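Local coordinates for protein RNA 2'-o-ribose methyltransferase (Thermus thermophilus, PDB 1IPA) that probably methylates the 2'-O of ribose in RNA, as a TrmH-family methyltransferase whose active site is built on a deep trefoil knot, at residues A199-A204 and V233-Q238; V191-H196 and V210-G215; A204-P209 and Y255-Q260. All blocks are in the same frame, centred on the assembly; numbering follows the deposited sequence.

In the fold
All three contacts involve strands 190-193 and 210-214 or the loop that joins them. Contact 2 is the buried one: two neighbouring parallel strands paired through backbone amides, with V191 and I212 on one face and two alanines on the other. Contacts 1 and 3 are only partly buried and involve the linking loop itself, whose A204 they share. In contact 1 the loop bridges the exit of edge strand 231-233 through two backbone bonds and apolar packing; in contact 3 it meets helix 246-261 through a glutamine amide and a leucine. V233 ties contact 1 to contact 2, its backbone probably hydrogen-bonded to A192 and T194, while L206 of contact 3 touches V191 and I212.

Contact 1 of 3, residues A199-A204 and V233-Q238; sequences ALYWEA and VRIPMQ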
ATOM      1  N   ALA A 199     -19.850 -10.148  19.172  1.00 34.72           N
ATOM      2  CA  ALA A 199     -20.537  -9.251  18.256  1.00 32.21           C
ATOM      3  C   ALA A 199     -20.007  -9.360  16.831  1.00 30.58           C
ATOM      4  O   ALA A 199     -18.805  -9.472  16.606  1.00 28.74           O
ATOM      5  CB  ALA A 199     -20.418  -7.811  18.747  1.00 32.59           C
ATOM      6  N   LEU A 200     -20.931  -9.357  15.878  1.00 29.73           N
ATOM      7  CA  LEU A 200     -20.592  -9.414  14.471  1.00 29.25           C
ATOM      8  C   LEU A 200     -20.164  -7.998  14.114  1.00 30.59           C
ATOM      9  O   LEU A 200     -20.624  -7.034  14.744  1.00 30.62           O
ATOM     10  CB  LEU A 200     -21.815  -9.823  13.652  1.00 29.41           C
ATOM     11  CG  LEU A 200     -22.151 -11.315  13.633  1.00 26.92           C
ATOM     12  CD1 LEU A 200     -23.465 -11.544  12.907  1.00 25.97           C
ATOM     13  CD2 LEU A 200     -21.024 -12.066  12.940  1.00 24.81           C
ATOM     14  N   TYR A 201     -19.293  -7.865  13.118  1.00 29.26           N
ATOM     15  CA  TYR A 201     -18.804  -6.551  12.737  1.00 27.89           C
ATOM     16  C   TYR A 201     -19.898  -5.584  12.290  1.00 28.38           C
ATOM     17  O   TYR A 201     -19.747  -4.374  12.446  1.00 28.91           O
ATOM     18  CB  TYR A 201     -17.695  -6.679  11.674  1.00 24.96           C
ATOM     19  CG  TYR A 201     -18.135  -7.000  10.263  1.00 24.23           C
ATOM     20  CD1 TYR A 201     -18.174  -6.004   9.289  1.00 24.10           C
ATOM     21  CD2 TYR A 201     -18.476  -8.301   9.887  1.00 24.19           C
ATOM     22  CE1 TYR A 201     -18.531  -6.291   7.972  1.00 23.00           C
ATOM     23  CE2 TYR A 201     -18.844  -8.600   8.569  1.00 23.23           C
ATOM     24  CZ  TYR A 201     -18.863  -7.587   7.621  1.00 24.26           C
ATOM     25  OH  TYR A 201     -19.198  -7.857   6.322  1.00 23.97           O
ATOM     26  N   TRP A 202     -21.002  -6.106  11.762  1.00 28.42           N
ATOM     27  CA  TRP A 202     -22.111  -5.253  11.313  1.00 30.18           C
ATOM     28  C   TRP A 202     -22.794  -4.531  12.456  1.00 30.45           C
ATOM     29  O   TRP A 202     -23.475  -3.540  12.236  1.00 32.14           O
ATOM     30  CB  TRP A 202     -23.197  -6.067  10.618  1.00 26.83           C
ATOM     31  CG  TRP A 202     -22.782  -6.714   9.368  1.00 29.02           C
ATOM     32  CD1 TRP A 202     -22.405  -6.101   8.210  1.00 27.20           C
ATOM     33  CD2 TRP A 202     -22.718  -8.119   9.125  1.00 27.49           C
ATOM     34  NE1 TRP A 202     -22.114  -7.041   7.259  1.00 28.81           N
ATOM     35  CE2 TRP A 202     -22.294  -8.289   7.794  1.00 28.45           C
ATOM     36  CE3 TRP A 202     -22.980  -9.250   9.904  1.00 28.51           C
ATOM     37  CZ2 TRP A 202     -22.122  -9.552   7.219  1.00 29.89           C
ATOM     38  CZ3 TRP A 202     -22.811 -10.506   9.333  1.00 31.78           C
ATOM     39  CH2 TRP A 202     -22.384 -10.644   7.999  1.00 29.14           C
ATOM     40  N   GLU A 203     -22.631  -5.047  13.668  1.00 32.39           N
ATOM     41  CA  GLU A 203     -23.276  -4.470  14.843  1.00 34.37           C
ATOM     42  C   GLU A 203     -22.506  -3.343  15.503  1.00 34.64           C
ATOM     43  O   GLU A 203     -23.060  -2.602  16.324  1.00 34.85           O
ATOM     44  CB  GLU A 203     -23.551  -5.569  15.866  1.00 36.92           C
ATOM     45  CG  GLU A 203     -24.312  -6.733  15.275  1.00 41.76           C
ATOM     46  CD  GLU A 203     -24.645  -7.782  16.297  1.00 46.05           C
ATOM     47  OE1 GLU A 203     -25.445  -7.473  17.206  1.00 48.97           O
ATOM     48  OE2 GLU A 203     -24.105  -8.910  16.193  1.00 46.86           O
ATOM     49  N   ALA A 204     -21.229  -3.212  15.162  1.00 32.88           N
ATOM     50  CA  ALA A 204     -20.426  -2.144  15.733  1.00 32.37           C
ATOM     51  C   ALA A 204     -20.871  -0.829  15.113  1.00 32.91           C
ATOM     52  O   ALA A 204     -21.441  -0.813  14.028  1.00 33.31           O
ATOM     53  CB  ALA A 204     -18.963  -2.381  15.449  1.00 32.08           C
ATOM     54  N   VAL A 233     -15.035  -7.070  17.661  1.00 27.28           N
ATOM     55  CA  VAL A 233     -15.944  -7.573  16.660  1.00 26.37           C
ATOM     56  C   VAL A 233     -15.349  -8.687  15.783  1.00 24.45           C
ATOM     57  O   VAL A 233     -14.134  -8.844  15.693  1.00 21.94           O
ATOM     58  CB  VAL A 233     -16.398  -6.349  15.814  1.00 27.06           C
ATOM     59  CG1 VAL A 233     -15.865  -6.445  14.397  1.00 25.25           C
ATOM     60  CG2 VAL A 233     -17.892  -6.191  15.881  1.00 25.70           C
ATOM     61  N   ARG A 234     -16.210  -9.462  15.136  1.00 23.99           N
ATOM     62  CA  ARG A 234     -15.714 -10.528  14.278  1.00 23.27           C
ATOM     63  C   ARG A 234     -16.375 -10.581  12.913  1.00 22.61           C
ATOM     64  O   ARG A 234     -17.500 -10.107  12.716  1.00 19.57           O
ATOM     65  CB  ARG A 234     -15.855 -11.896  14.957  1.00 24.28           C
ATOM     66  CG  ARG A 234     -17.241 -12.504  14.882  1.00 27.49           C
ATOM     67  CD  ARG A 234     -17.236 -13.933  15.394  1.00 30.61           C
ATOM     68  NE  ARG A 234     -18.456 -14.613  14.998  1.00 35.05           N
ATOM     69  CZ  ARG A 234     -19.644 -14.354  15.520  1.00 35.34           C
ATOM     70  NH1 ARG A 234     -19.765 -13.440  16.469  1.00 38.86           N
ATOM     71  NH2 ARG A 234     -20.715 -14.981  15.064  1.00 39.44           N
ATOM     72  N   ILE A 235     -15.640 -11.157  11.968  1.00 22.17           N
ATOM     73  CA  ILE A 235     -16.111 -11.333  10.602  1.00 23.53           C
ATOM     74  C   ILE A 235     -16.530 -12.791  10.531  1.00 23.47           C
ATOM     75  O   ILE A 235     -15.701 -13.690  10.553  1.00 25.14           O
ATOM     76  CB  ILE A 235     -14.985 -11.034   9.584  1.00 24.27           C
ATOM     77  CG1 ILE A 235     -14.655  -9.536   9.614  1.00 23.59           C
ATOM     78  CG2 ILE A 235     -15.410 -11.464   8.187  1.00 22.10           C
ATOM     79  CD1 ILE A 235     -13.426  -9.151   8.829  1.00 23.44           C
ATOM     80  N   PRO A 236     -17.837 -13.041  10.457  1.00 25.39           N
ATOM     81  CA  PRO A 236     -18.351 -14.408  10.398  1.00 24.59           C
ATOM     82  C   PRO A 236     -17.796 -15.218   9.240  1.00 24.64           C
ATOM     83  O   PRO A 236     -17.653 -14.707   8.130  1.00 24.61           O
ATOM     84  CB  PRO A 236     -19.859 -14.198  10.312  1.00 23.91           C
ATOM     85  CG  PRO A 236     -19.971 -12.906   9.540  1.00 24.28           C
ATOM     86  CD  PRO A 236     -18.906 -12.059  10.187  1.00 26.35           C
ATOM     87  N   MET A 237     -17.452 -16.471   9.530  1.00 24.45           N
ATOM     88  CA  MET A 237     -16.926 -17.410   8.537  1.00 25.98           C
ATOM     89  C   MET A 237     -18.008 -18.484   8.409  1.00 27.50           C
ATOM     90  O   MET A 237     -18.330 -19.163   9.378  1.00 27.26           O
ATOM     91  CB  MET A 237     -15.619 -18.058   9.019  1.00 25.72           C
ATOM     92  CG  MET A 237     -14.417 -17.111   9.239  1.00 25.33           C
ATOM     93  SD  MET A 237     -13.832 -16.243   7.762  1.00 23.49           S
ATOM     94  CE  MET A 237     -13.913 -14.639   8.307  1.00 25.12           C
ATOM     95  N   GLN A 238     -18.559 -18.638   7.213  1.00 29.21           N
ATOM     96  CA  GLN A 238     -19.635 -19.595   6.970  1.00 29.19           C
ATOM     97  C   GLN A 238     -19.275 -20.972   6.421  1.00 29.82           C
ATOM     98  O   GLN A 238     -20.157 -21.821   6.294  1.00 31.73           O
ATOM     99  CB  GLN A 238     -20.663 -18.954   6.037  1.00 26.66           C
ATOM    100  CG  GLN A 238     -21.397 -17.786   6.657  1.00 28.43           C
ATOM    101  CD  GLN A 238     -22.638 -18.228   7.406  1.00 27.55           C
ATOM    102  OE1 GLN A 238     -23.547 -18.793   6.816  1.00 28.62           O
ATOM    103  NE2 GLN A 238     -22.680 -17.971   8.703  1.00 27.74           N
TER
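At the rim of the parallel sheet, where edge strand 231-233 runs out into a loop, the turn 199-204 is joined to it by a single backbone bridge between L200 and R234. R234 N donates to A199 O over 3.0 Å, nearly along the C=O axis, and Y201 N returns a bond to R234 O at 2.9 Å, in the carbonyl plane. Both are bent at hydrogen, 143° and 140°. V233 sets both methyls against the turn: CG1 is 3.3 Å from Y201 CB, while CG2 faces the L200 carbonyl and the CB atoms of A199 and A204. In this SpoU-type methyltransferase domain the turn is also backed by helix 246-261, whose L253 and E256 touch the Y201 side chain. The Y201 ring, turned by chi1 76° into the crowded position between backbone N and carbonyl carbon, presents its edge to R234 O and to P236 CD, 3.8 Å from Y201 CD2. P236 also receives L200, whose CD2 lies 3.5 Å from P236 CD as the two side chains cross at about a right angle. W202 reaches the same proline with the far end of its indole, CH2 standing 3.6 Å from P236 CG. R234 takes the crowded chi1 position as well, then extends from CG to NE, so that one guanidinium face lies over L200 CD2, 3.6 Å from R234 NH2. NH1 finds its strongest polar partner in A197 O, just before the turn. An alanine in place of R234 would remove the guanidinium over L200 and the bond to A197 O, and would probably leave the start of the turn less firmly held. Within the turn, L200 N donates to E203 OE2 from above the carboxylate plane.

Contact 2 of 3, residues V191-H196 and V210-G215; sequences VATTPH and VAIAVG
Strands 190-193 and 210-214 are neighbours in the six-stranded parallel sheet of the knotted methyltransferase domain; the axes of the short segments 191-193 and 210-214 pass 4.9 Å apart at 17°. Pairing is regular at the start. V191 N donates to A211 O over 2.9 Å, almost straight and nearly along the C=O axis; A213 N answers to V191 O at 3.0 Å. The bonds thus bracket V191, with I212 opposite it in register and A192 opposite A213. V191 and I212 share one sheet face, where helix 246-261 packs L253 and L254 against I212; A192 and A213 occupy the other, both touching L221. Here the contact is tight and buried. V191, with CG1 anti to the backbone N, places CG2 beside that N, where it meets V210 CG2 obliquely at 4.1 Å. Towards T193 and V214, both partly exposed, the pairing loosens: their CA atoms are 5.5 Å apart, and T193 N reaches A213 O from above the carbonyl plane with a bend to 145°. Past this pair the chains diverge, T194 already turning its side chain away, and a water spans the widening gap, donating to T193 O and accepting from G215 N. The T193 hydroxyl reinforces this loosening end of the pairing. Its chi1 of -54° sets OG1 beside the backbone N, alongside V214 CG2, so that A213 O is gripped twice by one residue: by T193 N, and by T193 OG1, which donates in the carbonyl plane at 3.1 Å.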
ATOM      1  N   VAL A 191     -12.043  -0.202  17.448  1.00 23.30           N
ATOM      2  CA  VAL A 191     -12.808  -1.436  17.258  1.00 22.43           C
ATOM      3  C   VAL A 191     -11.791  -2.505  16.854  1.00 23.75           C
ATOM      4  O   VAL A 191     -11.121  -2.383  15.826  1.00 23.61           O
ATOM      5  CB  VAL A 191     -13.855  -1.280  16.118  1.00 23.39           C
ATOM      6  CG1 VAL A 191     -14.546  -2.621  15.834  1.00 22.86           C
ATOM      7  CG2 VAL A 191     -14.879  -0.220  16.490  1.00 20.66           C
ATOM      8  N   ALA A 192     -11.650  -3.541  17.669  1.00 23.85           N
ATOM      9  CA  ALA A 192     -10.694  -4.597  17.364  1.00 27.28           C
ATOM     10  C   ALA A 192     -11.382  -5.816  16.758  1.00 28.11           C
ATOM     11  O   ALA A 192     -12.448  -6.224  17.209  1.00 28.43           O
ATOM     12  CB  ALA A 192      -9.933  -4.998  18.624  1.00 27.22           C
ATOM     13  N   THR A 193     -10.760  -6.385  15.733  1.00 28.63           N
ATOM     14  CA  THR A 193     -11.291  -7.555  15.050  1.00 30.38           C
ATOM     15  C   THR A 193     -10.659  -8.825  15.629  1.00 31.71           C
ATOM     16  O   THR A 193      -9.440  -8.922  15.758  1.00 31.32           O
ATOM     17  CB  THR A 193     -10.989  -7.485  13.525  1.00 31.67           C
ATOM     18  OG1 THR A 193     -11.477  -6.245  12.994  1.00 32.23           O
ATOM     19  CG2 THR A 193     -11.663  -8.633  12.784  1.00 30.38           C
ATOM     20  N   THR A 194     -11.501  -9.785  15.999  1.00 32.04           N
ATOM     21  CA  THR A 194     -11.044 -11.059  16.544  1.00 33.72           C
ATOM     22  C   THR A 194     -12.061 -12.137  16.204  1.00 32.64           C
ATOM     23  O   THR A 194     -13.267 -11.877  16.178  1.00 32.20           O
ATOM     24  CB  THR A 194     -10.898 -11.022  18.087  1.00 35.68           C
ATOM     25  OG1 THR A 194     -12.090 -10.484  18.673  1.00 39.22           O
ATOM     26  CG2 THR A 194      -9.725 -10.169  18.488  1.00 39.76           C
ATOM     27  N   PRO A 195     -11.592 -13.366  15.938  1.00 31.15           N
ATOM     28  CA  PRO A 195     -12.513 -14.456  15.608  1.00 30.56           C
ATOM     29  C   PRO A 195     -13.345 -14.915  16.808  1.00 29.99           C
ATOM     30  O   PRO A 195     -14.381 -15.546  16.640  1.00 30.77           O
ATOM     31  CB  PRO A 195     -11.578 -15.544  15.089  1.00 29.91           C
ATOM     32  CG  PRO A 195     -10.331 -15.315  15.907  1.00 30.91           C
ATOM     33  CD  PRO A 195     -10.192 -13.812  15.838  1.00 31.09           C
ATOM     34  N   HIS A 196     -12.908 -14.595  18.021  1.00 30.72           N
ATOM     35  CA  HIS A 196     -13.673 -15.014  19.188  1.00 31.01           C
ATOM     36  C   HIS A 196     -14.573 -13.955  19.810  1.00 30.10           C
ATOM     37  O   HIS A 196     -15.087 -14.143  20.909  1.00 28.76           O
ATOM     38  CB  HIS A 196     -12.756 -15.627  20.252  1.00 31.32           C
ATOM     39  CG  HIS A 196     -11.580 -14.782  20.615  1.00 31.83           C
ATOM     40  ND1 HIS A 196     -11.693 -13.626  21.355  1.00 34.00           N
ATOM     41  CD2 HIS A 196     -10.258 -14.944  20.368  1.00 32.89           C
ATOM     42  CE1 HIS A 196     -10.491 -13.113  21.553  1.00 34.65           C
ATOM     43  NE2 HIS A 196      -9.603 -13.895  20.964  1.00 35.97           N
ATOM     44  N   VAL A 210     -13.172   7.059  13.831  1.00 32.44           N
ATOM     45  CA  VAL A 210     -12.937   5.729  14.398  1.00 29.86           C
ATOM     46  C   VAL A 210     -11.739   4.972  13.814  1.00 28.87           C
ATOM     47  O   VAL A 210     -11.377   5.166  12.660  1.00 31.14           O
ATOM     48  CB  VAL A 210     -14.206   4.864  14.213  1.00 28.42           C
ATOM     49  CG1 VAL A 210     -14.426   4.610  12.731  1.00 27.01           C
ATOM     50  CG2 VAL A 210     -14.094   3.562  14.993  1.00 27.12           C
ATOM     51  N   ALA A 211     -11.137   4.101  14.620  1.00 28.87           N
ATOM     52  CA  ALA A 211      -9.988   3.293  14.197  1.00 26.01           C
ATOM     53  C   ALA A 211     -10.339   1.810  14.282  1.00 26.11           C
ATOM     54  O   ALA A 211     -10.915   1.352  15.269  1.00 25.03           O
ATOM     55  CB  ALA A 211      -8.793   3.579  15.076  1.00 23.71           C
ATOM     56  N   ILE A 212      -9.985   1.063  13.242  1.00 24.61           N
ATOM     57  CA  ILE A 212     -10.266  -0.365  13.194  1.00 23.95           C
ATOM     58  C   ILE A 212      -8.977  -1.159  13.044  1.00 25.10           C
ATOM     59  O   ILE A 212      -8.244  -1.003  12.060  1.00 24.99           O
ATOM     60  CB  ILE A 212     -11.185  -0.709  12.018  1.00 23.05           C
ATOM     61  CG1 ILE A 212     -12.438   0.170  12.069  1.00 23.14           C
ATOM     62  CG2 ILE A 212     -11.542  -2.191  12.063  1.00 21.77           C
ATOM     63  CD1 ILE A 212     -13.377  -0.016  10.886  1.00 25.73           C
ATOM     64  N   ALA A 213      -8.716  -2.023  14.016  1.00 22.97           N
ATOM     65  CA  ALA A 213      -7.519  -2.835  14.001  1.00 23.44           C
ATOM     66  C   ALA A 213      -7.770  -4.243  13.477  1.00 25.05           C
ATOM     67  O   ALA A 213      -8.826  -4.822  13.702  1.00 26.32           O
ATOM     68  CB  ALA A 213      -6.932  -2.904  15.394  1.00 20.77           C
ATOM     69  N   VAL A 214      -6.781  -4.780  12.772  1.00 26.71           N
ATOM     70  CA  VAL A 214      -6.840  -6.134  12.236  1.00 29.35           C
ATOM     71  C   VAL A 214      -5.444  -6.743  12.415  1.00 32.28           C
ATOM     72  O   VAL A 214      -4.434  -6.064  12.220  1.00 33.50           O
ATOM     73  CB  VAL A 214      -7.223  -6.142  10.743  1.00 28.73           C
ATOM     74  CG1 VAL A 214      -7.175  -7.557  10.208  1.00 34.04           C
ATOM     75  CG2 VAL A 214      -8.621  -5.590  10.565  1.00 28.87           C
ATOM     76  N   GLY A 215      -5.382  -8.010  12.806  1.00 33.76           N
ATOM     77  CA  GLY A 215      -4.094  -8.643  13.008  1.00 36.94           C
ATOM     78  C   GLY A 215      -3.716  -9.504  11.822  1.00 39.62           C
ATOM     79  O   GLY A 215      -4.369  -9.423  10.779  1.00 39.99           O
TER
HETATM   80  O   HOH W   1      -7.992  -9.620  13.415  1.00 35.70           O

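Contact 3 of 3, residues A204-P209 and Y255-Q260; sequences ANLRPP and YEALRQ
Q260, on the C-terminal helix 246-261, carries the polar half of this contact with the loop that leads into strand 210-214. From CB its CG lies anti to the carbonyl carbon (chi1 -82°), and the chain then runs extended (chi2 173°), crossing L206 at about a right angle. CD arrives 3.7 Å from L206 N. At the tip the amide divides its work: OE1 accepts from L206 N at 2.7 Å, the donor lying above its carbonyl plane, while NE2 gives a longer bond of 3.1 Å to A204 O, in the plane of that carbonyl. NE2 also donates to E256 OE1 at 2.6 Å, one turn back, almost exactly in its own amide plane. E256 is in turn clasped side-on by R259, NE to OE2 and NH2 to OE1. Beside this network L206 supplies the apolar half, its CD1 resting 3.6 Å from A257 CA and close to E256 CG. With an acceptor and a donor of the loop backbone satisfied by one amide, and E256 as a further acceptor at NE2, Q260 is probably held in a single orientation, and the E256 charge, shared with R259, would probably polarise its N-H groups.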
ATOM      1  N   ALA A 204     -21.229  -3.212  15.162  1.00 32.88           N
ATOM      2  CA  ALA A 204     -20.426  -2.144  15.733  1.00 32.37           C
ATOM      3  C   ALA A 204     -20.871  -0.829  15.113  1.00 32.91           C
ATOM      4  O   ALA A 204     -21.441  -0.813  14.028  1.00 33.31           O
ATOM      5  CB  ALA A 204     -18.963  -2.381  15.449  1.00 32.08           C
ATOM      6  N   ASN A 205     -20.611   0.266  15.816  1.00 34.40           N
ATOM      7  CA  ASN A 205     -20.957   1.613  15.370  1.00 35.93           C
ATOM      8  C   ASN A 205     -19.705   2.230  14.766  1.00 36.48           C
ATOM      9  O   ASN A 205     -18.817   2.682  15.496  1.00 37.59           O
ATOM     10  CB  ASN A 205     -21.420   2.453  16.567  1.00 37.36           C
ATOM     11  CG  ASN A 205     -21.602   3.923  16.228  1.00 38.11           C
ATOM     12  OD1 ASN A 205     -21.912   4.729  17.099  1.00 41.28           O
ATOM     13  ND2 ASN A 205     -21.415   4.276  14.966  1.00 38.98           N
ATOM     14  N   LEU A 206     -19.636   2.264  13.440  1.00 34.70           N
ATOM     15  CA  LEU A 206     -18.464   2.808  12.769  1.00 36.33           C
ATOM     16  C   LEU A 206     -18.591   4.284  12.386  1.00 38.29           C
ATOM     17  O   LEU A 206     -18.175   4.691  11.301  1.00 38.05           O
ATOM     18  CB  LEU A 206     -18.139   1.947  11.541  1.00 32.58           C
ATOM     19  CG  LEU A 206     -18.050   0.448  11.878  1.00 32.17           C
ATOM     20  CD1 LEU A 206     -17.715  -0.352  10.639  1.00 29.57           C
ATOM     21  CD2 LEU A 206     -17.005   0.213  12.952  1.00 28.51           C
ATOM     22  N   ARG A 207     -19.156   5.076  13.294  1.00 41.92           N
ATOM     23  CA  ARG A 207     -19.329   6.513  13.087  1.00 44.98           C
ATOM     24  C   ARG A 207     -17.987   7.169  12.749  1.00 45.06           C
ATOM     25  O   ARG A 207     -17.000   6.979  13.453  1.00 42.75           O
ATOM     26  CB  ARG A 207     -19.931   7.161  14.341  1.00 47.46           C
ATOM     27  CG  ARG A 207     -19.552   8.626  14.525  1.00 53.07           C
ATOM     28  CD  ARG A 207     -20.530   9.373  15.431  1.00 56.25           C
ATOM     29  NE  ARG A 207     -21.827   9.575  14.785  1.00 58.71           N
ATOM     30  CZ  ARG A 207     -22.002  10.245  13.648  1.00 60.01           C
ATOM     31  NH1 ARG A 207     -20.963  10.787  13.024  1.00 61.24           N
ATOM     32  NH2 ARG A 207     -23.217  10.370  13.129  1.00 59.82           N
ATOM     33  N   PRO A 208     -17.960   7.980  11.678  1.00 45.79           N
ATOM     34  CA  PRO A 208     -16.830   8.723  11.118  1.00 45.98           C
ATOM     35  C   PRO A 208     -15.515   8.807  11.881  1.00 45.31           C
ATOM     36  O   PRO A 208     -14.473   8.509  11.309  1.00 48.76           O
ATOM     37  CB  PRO A 208     -17.438  10.079  10.821  1.00 46.21           C
ATOM     38  CG  PRO A 208     -18.741   9.664  10.236  1.00 47.74           C
ATOM     39  CD  PRO A 208     -19.223   8.547  11.169  1.00 46.61           C
ATOM     40  N   PRO A 209     -15.523   9.234  13.156  1.00 41.87           N
ATOM     41  CA  PRO A 209     -14.214   9.281  13.826  1.00 38.69           C
ATOM     42  C   PRO A 209     -13.961   7.924  14.469  1.00 35.81           C
ATOM     43  O   PRO A 209     -14.483   7.669  15.547  1.00 37.22           O
ATOM     44  CB  PRO A 209     -14.391  10.376  14.879  1.00 39.09           C
ATOM     45  CG  PRO A 209     -15.616  11.129  14.427  1.00 41.24           C
ATOM     46  CD  PRO A 209     -16.501  10.055  13.880  1.00 40.45           C
ATOM     47  N   TYR A 255     -15.693  -1.074   4.227  1.00 21.34           N
ATOM     48  CA  TYR A 255     -16.876  -0.822   3.413  1.00 21.28           C
ATOM     49  C   TYR A 255     -18.128  -0.768   4.270  1.00 20.38           C
ATOM     50  O   TYR A 255     -19.078  -0.090   3.927  1.00 21.81           O
ATOM     51  CB  TYR A 255     -17.040  -1.871   2.308  1.00 20.65           C
ATOM     52  CG  TYR A 255     -16.398  -1.415   1.021  1.00 19.37           C
ATOM     53  CD1 TYR A 255     -15.025  -1.577   0.807  1.00 19.21           C
ATOM     54  CD2 TYR A 255     -17.142  -0.741   0.054  1.00 17.69           C
ATOM     55  CE1 TYR A 255     -14.410  -1.074  -0.334  1.00 17.05           C
ATOM     56  CE2 TYR A 255     -16.536  -0.236  -1.091  1.00 17.94           C
ATOM     57  CZ  TYR A 255     -15.173  -0.404  -1.276  1.00 17.76           C
ATOM     58  OH  TYR A 255     -14.570   0.097  -2.403  1.00 18.75           O
ATOM     59  N   GLU A 256     -18.125  -1.487   5.387  1.00 23.16           N
ATOM     60  CA  GLU A 256     -19.259  -1.475   6.304  1.00 22.18           C
ATOM     61  C   GLU A 256     -19.298  -0.110   6.991  1.00 22.23           C
ATOM     62  O   GLU A 256     -20.361   0.377   7.371  1.00 22.67           O
ATOM     63  CB  GLU A 256     -19.120  -2.580   7.359  1.00 20.58           C
ATOM     64  CG  GLU A 256     -20.026  -2.383   8.603  1.00 24.36           C
ATOM     65  CD  GLU A 256     -21.532  -2.369   8.287  1.00 26.77           C
ATOM     66  OE1 GLU A 256     -22.324  -2.030   9.197  1.00 28.57           O
ATOM     67  OE2 GLU A 256     -21.927  -2.701   7.146  1.00 24.15           O
ATOM     68  N   ALA A 257     -18.127   0.495   7.165  1.00 23.41           N
ATOM     69  CA  ALA A 257     -18.046   1.816   7.787  1.00 25.93           C
ATOM     70  C   ALA A 257     -18.628   2.808   6.789  1.00 27.48           C
ATOM     71  O   ALA A 257     -19.385   3.696   7.151  1.00 29.54           O
ATOM     72  CB  ALA A 257     -16.609   2.165   8.094  1.00 24.38           C
ATOM     73  N   LEU A 258     -18.276   2.625   5.521  1.00 28.80           N
ATOM     74  CA  LEU A 258     -18.764   3.472   4.446  1.00 29.59           C
ATOM     75  C   LEU A 258     -20.268   3.297   4.281  1.00 31.90           C
ATOM     76  O   LEU A 258     -20.973   4.241   3.923  1.00 32.80           O
ATOM     77  CB  LEU A 258     -18.053   3.117   3.133  1.00 28.39           C
ATOM     78  CG  LEU A 258     -18.541   3.827   1.864  1.00 30.86           C
ATOM     79  CD1 LEU A 258     -18.161   5.304   1.932  1.00 30.24           C
ATOM     80  CD2 LEU A 258     -17.930   3.171   0.623  1.00 28.87           C
ATOM     81  N   ARG A 259     -20.765   2.090   4.539  1.00 32.68           N
ATOM     82  CA  ARG A 259     -22.195   1.831   4.400  1.00 33.36           C
ATOM     83  C   ARG A 259     -22.985   2.554   5.492  1.00 34.80           C
ATOM     84  O   ARG A 259     -24.073   3.067   5.242  1.00 34.43           O
ATOM     85  CB  ARG A 259     -22.485   0.325   4.467  1.00 30.81           C
ATOM     86  CG  ARG A 259     -23.958  -0.039   4.200  1.00 31.11           C
ATOM     87  CD  ARG A 259     -24.272  -1.474   4.578  1.00 29.87           C
ATOM     88  NE  ARG A 259     -24.237  -1.657   6.025  1.00 31.55           N
ATOM     89  CZ  ARG A 259     -25.212  -1.286   6.846  1.00 31.46           C
ATOM     90  NH1 ARG A 259     -26.308  -0.721   6.364  1.00 34.28           N
ATOM     91  NH2 ARG A 259     -25.085  -1.463   8.149  1.00 30.85           N
ATOM     92  N   GLN A 260     -22.431   2.585   6.703  1.00 36.61           N
ATOM     93  CA  GLN A 260     -23.086   3.247   7.831  1.00 38.30           C
ATOM     94  C   GLN A 260     -23.085   4.755   7.667  1.00 40.66           C
ATOM     95  O   GLN A 260     -24.025   5.424   8.081  1.00 42.13           O
ATOM     96  CB  GLN A 260     -22.398   2.870   9.151  1.00 35.18           C
ATOM     97  CG  GLN A 260     -22.854   1.532   9.723  1.00 34.58           C
ATOM     98  CD  GLN A 260     -22.052   1.083  10.933  1.00 33.14           C
ATOM     99  OE1 GLN A 260     -21.777   1.866  11.840  1.00 33.10           O
ATOM    100  NE2 GLN A 260     -21.693  -0.190  10.958  1.00 30.12           N
TER